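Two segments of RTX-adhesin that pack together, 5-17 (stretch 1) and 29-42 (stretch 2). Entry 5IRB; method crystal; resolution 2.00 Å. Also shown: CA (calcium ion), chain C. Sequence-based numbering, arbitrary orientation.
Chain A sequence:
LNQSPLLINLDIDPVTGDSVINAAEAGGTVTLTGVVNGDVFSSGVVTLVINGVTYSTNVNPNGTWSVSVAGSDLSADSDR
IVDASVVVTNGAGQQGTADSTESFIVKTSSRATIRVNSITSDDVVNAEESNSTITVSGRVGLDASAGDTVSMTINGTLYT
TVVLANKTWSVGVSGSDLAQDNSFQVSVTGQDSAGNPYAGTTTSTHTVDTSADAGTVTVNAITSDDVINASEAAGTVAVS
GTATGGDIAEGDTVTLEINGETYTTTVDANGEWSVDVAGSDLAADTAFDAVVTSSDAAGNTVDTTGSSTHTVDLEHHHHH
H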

# COMPACT_ATOMS: atom_id res chain seq x y z
N PRO A 5 21.79 56.12 32.35
CA PRO A 5 21.40 54.71 32.17
C PRO A 5 22.29 54.11 31.10
O PRO A 5 22.62 54.80 30.16
CB PRO A 5 19.94 54.77 31.69
CG PRO A 5 19.63 56.21 31.44
CD PRO A 5 20.70 57.07 32.06
N LEU A 6 22.64 52.84 31.19
CA LEU A 6 23.38 52.24 30.08
C LEU A 6 22.45 51.88 28.92
O LEU A 6 21.36 51.38 29.15
CB LEU A 6 24.16 51.02 30.55
CG LEU A 6 25.17 51.29 31.65
CD1 LEU A 6 25.64 50.02 32.32
CD2 LEU A 6 26.34 52.10 31.09
N LEU A 7 22.87 52.20 27.70
CA LEU A 7 22.09 51.85 26.51
C LEU A 7 22.63 50.54 25.89
O LEU A 7 23.75 50.50 25.37
CB LEU A 7 22.10 53.01 25.51
CG LEU A 7 21.59 54.30 26.19
CD1 LEU A 7 21.54 55.49 25.25
CD2 LEU A 7 20.23 54.10 26.90
N ILE A 8 21.85 49.47 26.00
CA ILE A 8 22.22 48.17 25.43
C ILE A 8 21.17 47.54 24.52
O ILE A 8 20.00 47.93 24.52
CB ILE A 8 22.52 47.16 26.55
CG1 ILE A 8 21.36 47.16 27.55
CG2 ILE A 8 23.82 47.53 27.27
CD1 ILE A 8 21.41 46.05 28.54
N ASN A 9 21.61 46.55 23.76
CA ASN A 9 20.78 45.82 22.83
C ASN A 9 20.91 44.32 23.11
O ASN A 9 22.01 43.82 23.29
CB ASN A 9 21.16 46.14 21.38
CG ASN A 9 20.12 45.68 20.37
OD1 ASN A 9 19.13 46.37 20.12
ND2 ASN A 9 20.34 44.50 19.79
N LEU A 10 19.79 43.60 23.11
CA LEU A 10 19.77 42.18 23.44
C LEU A 10 19.33 41.37 22.23
O LEU A 10 18.27 41.61 21.67
CB LEU A 10 18.82 41.91 24.60
CG LEU A 10 18.57 40.45 25.03
CD1 LEU A 10 19.86 39.80 25.51
CD2 LEU A 10 17.49 40.36 26.10
N ASP A 11 20.17 40.42 21.81
CA ASP A 11 19.82 39.54 20.70
C ASP A 11 19.82 38.10 21.14
O ASP A 11 20.65 37.69 21.96
CB ASP A 11 20.79 39.68 19.53
CG ASP A 11 20.51 40.89 18.67
OD1 ASP A 11 19.51 40.84 17.90
OD2 ASP A 11 21.28 41.87 18.74
N ILE A 12 18.89 37.34 20.57
CA ILE A 12 18.78 35.91 20.76
C ILE A 12 19.14 35.25 19.44
O ILE A 12 18.62 35.64 18.39
CB ILE A 12 17.36 35.49 21.21
CG1 ILE A 12 16.92 36.34 22.42
CG2 ILE A 12 17.30 34.00 21.52
CD1 ILE A 12 15.41 36.50 22.54
N ASP A 13 20.07 34.30 19.47
CA ASP A 13 20.42 33.54 18.27
C ASP A 13 19.26 32.64 17.85
O ASP A 13 18.45 32.27 18.70
CB ASP A 13 21.67 32.70 18.51
CG ASP A 13 22.88 33.54 18.87
OD1 ASP A 13 23.08 34.60 18.24
OD2 ASP A 13 23.62 33.15 19.79
N PRO A 14 19.19 32.27 16.56
CA PRO A 14 18.16 31.34 16.09
C PRO A 14 18.11 30.08 16.95
O PRO A 14 19.16 29.52 17.27
CB PRO A 14 18.61 31.02 14.66
CG PRO A 14 19.30 32.28 14.22
CD PRO A 14 20.01 32.79 15.45
N VAL A 15 16.91 29.66 17.32
CA VAL A 15 16.74 28.52 18.21
C VAL A 15 17.24 27.20 17.60
O VAL A 15 16.77 26.79 16.54
CB VAL A 15 15.27 28.40 18.63
CG1 VAL A 15 15.07 27.12 19.42
CG2 VAL A 15 14.86 29.63 19.44
N THR A 16 18.19 26.58 18.30
CA THR A 16 18.97 25.43 17.81
C THR A 16 19.63 25.66 16.45
O THR A 16 19.82 24.71 15.68
CB THR A 16 18.12 24.15 17.69
OG1 THR A 16 17.11 24.33 16.68
CG2 THR A 16 17.46 23.82 19.01
N GLY A 17 19.97 26.90 16.14
CA GLY A 17 20.59 27.21 14.86
C GLY A 17 19.68 27.27 13.65
O GLY A 17 19.82 28.19 12.83
N THR A 29 16.85 18.62 26.56
CA THR A 29 17.18 19.99 26.90
C THR A 29 17.81 20.68 25.69
O THR A 29 18.45 20.05 24.85
CB THR A 29 18.14 20.05 28.09
OG1 THR A 29 19.40 19.48 27.71
CG2 THR A 29 17.57 19.28 29.29
N VAL A 30 17.59 21.99 25.60
CA VAL A 30 18.02 22.79 24.46
C VAL A 30 18.83 24.00 24.95
O VAL A 30 18.49 24.60 25.97
CB VAL A 30 16.81 23.24 23.62
CG1 VAL A 30 17.20 24.26 22.59
CG2 VAL A 30 16.13 22.01 22.95
N THR A 31 19.90 24.35 24.24
CA THR A 31 20.71 25.50 24.56
C THR A 31 20.35 26.69 23.69
O THR A 31 20.46 26.64 22.47
CB THR A 31 22.19 25.18 24.39
OG1 THR A 31 22.52 24.10 25.25
CG2 THR A 31 23.05 26.40 24.76
N LEU A 32 19.88 27.75 24.34
CA LEU A 32 19.57 28.99 23.67
C LEU A 32 20.71 29.95 23.97
O LEU A 32 21.31 29.87 25.03
CB LEU A 32 18.24 29.55 24.18
CG LEU A 32 17.01 28.66 24.02
CD1 LEU A 32 15.76 29.34 24.56
CD2 LEU A 32 16.83 28.29 22.55
N THR A 33 21.01 30.84 23.03
CA THR A 33 22.21 31.65 23.13
C THR A 33 21.92 33.02 22.55
O THR A 33 20.95 33.18 21.80
CB THR A 33 23.43 31.05 22.38
OG1 THR A 33 23.23 31.16 20.97
CG2 THR A 33 23.68 29.59 22.77
N GLY A 34 22.75 33.99 22.89
CA GLY A 34 22.66 35.28 22.26
C GLY A 34 23.79 36.19 22.68
O GLY A 34 24.82 35.74 23.19
N VAL A 35 23.58 37.48 22.47
CA VAL A 35 24.60 38.48 22.74
C VAL A 35 23.92 39.72 23.33
O VAL A 35 22.75 39.99 23.05
CB VAL A 35 25.40 38.87 21.49
CG1 VAL A 35 26.24 37.71 21.02
CG2 VAL A 35 24.47 39.35 20.38
N VAL A 36 24.66 40.44 24.16
CA VAL A 36 24.25 41.75 24.64
C VAL A 36 25.26 42.74 24.06
O VAL A 36 26.45 42.56 24.20
CB VAL A 36 24.24 41.85 26.18
CG1 VAL A 36 23.82 43.26 26.64
CG2 VAL A 36 23.35 40.77 26.81
N ASN A 37 24.79 43.78 23.39
CA ASN A 37 25.68 44.72 22.74
C ASN A 37 25.44 46.11 23.26
O ASN A 37 24.43 46.34 23.93
CB ASN A 37 25.41 44.73 21.24
CG ASN A 37 26.00 43.55 20.53
OD1 ASN A 37 25.32 42.77 19.85
ND2 ASN A 37 27.31 43.41 20.68
N GLY A 38 26.22 47.10 22.85
CA GLY A 38 25.91 48.44 23.25
C GLY A 38 26.99 48.98 24.15
O GLY A 38 28.15 48.69 23.90
N ASP A 39 26.62 49.75 25.15
CA ASP A 39 27.58 50.22 26.16
C ASP A 39 28.34 49.08 26.83
O ASP A 39 27.83 47.97 27.00
CB ASP A 39 26.87 51.01 27.24
CG ASP A 39 26.58 52.40 26.81
OD1 ASP A 39 27.41 52.96 26.09
OD2 ASP A 39 25.54 52.95 27.23
N VAL A 40 29.56 49.39 27.24
CA VAL A 40 30.42 48.50 28.00
C VAL A 40 29.81 48.20 29.38
O VAL A 40 29.14 49.05 29.98
CB VAL A 40 31.82 49.15 28.17
CG1 VAL A 40 32.68 48.34 29.11
CG2 VAL A 40 32.50 49.30 26.81
N PHE A 41 29.97 46.98 29.86
CA PHE A 41 29.44 46.58 31.16
C PHE A 41 30.31 45.46 31.74
O PHE A 41 31.09 44.85 31.00
CB PHE A 41 27.95 46.20 31.05
CG PHE A 41 27.67 45.08 30.07
CD1 PHE A 41 27.79 43.76 30.46
CD2 PHE A 41 27.30 45.36 28.76
CE1 PHE A 41 27.50 42.72 29.56
CE2 PHE A 41 27.03 44.33 27.86
CZ PHE A 41 27.14 43.01 28.26
N SER A 42 30.23 45.22 33.04
CA SER A 42 31.09 44.22 33.66
C SER A 42 30.35 42.96 34.13
O SER A 42 30.98 41.96 34.45
CB SER A 42 31.87 44.85 34.83
OG SER A 42 31.00 45.45 35.78
CA CA C . 16.60 22.21 15.30
O HOH W 1 19.16 30.52 20.85
O HOH W 2 26.09 33.72 21.46
O HOH W 3 20.00 27.80 20.20
O HOH W 4 19.04 22.27 14.80
O HOH W 5 15.44 20.51 13.41
O HOH W 6 17.49 19.87 13.89

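The two stretches form an antiparallel pair of β-strands, joined mainly by backbone hydrogen bonds and flanked at both ends by hydrogen bonds to aspartate side chains, with water bridges continuing the contact past Asp13 and 839 Å² buried between them. Strands 8-12 and 29-38 run at 157° to each other. Asn9 and Asn37 bond reciprocally, N to O at 2.8 Å in both directions; two residues on, Asp11 N meets Val35 O at 2.9 Å and Val35 N meets Asp11 O at 3.0 Å. Beyond the regular ladder, Asp39 N donates to Leu7 O (3.0 Å), while Asp39 OD2 turns back to accept from Leu7 N (2.8 Å), so one residue satisfies both backbone groups of Leu7.

At the other end, Asp13 N donates to Thr33 O (2.7 Å), and Thr33 OG1 donates to Asp13 OD2 at a very short 2.3 Å. From here the chains separate and water fills in: one molecule accepts from Thr33 N and donates to Asp13 O, and another links Thr16 N to Thr31 O.

The alternation of the strands sorts the side chains. Leu10 and Val36 share the buried face with Ile12, Leu10 CD1 lying 3.8 Å from Val36 CG2; past the strand, Val15 CG1 meets Leu32 CD2, also at 3.8 Å. These side chains are aliphatic, and so suit burial. The opposite face carries Asn9, Asp11, Val35 and Asn37, where exposure suits the polar groups; Asp11 CB still packs on Val35 CG2 at 3.8 Å.

Glycines occur where the strands approach most closely. The CA of Gly34 is 4.2 Å from Ile12 CA, and a β-carbon there would clash with Asp11 O; at Gly38 it would strike Leu7 O and Ile8 CA. Thr16 OG1 binds the calcium ion at 2.6 Å, while Thr16 CG2 rests 3.6 Å from Val30 CG1.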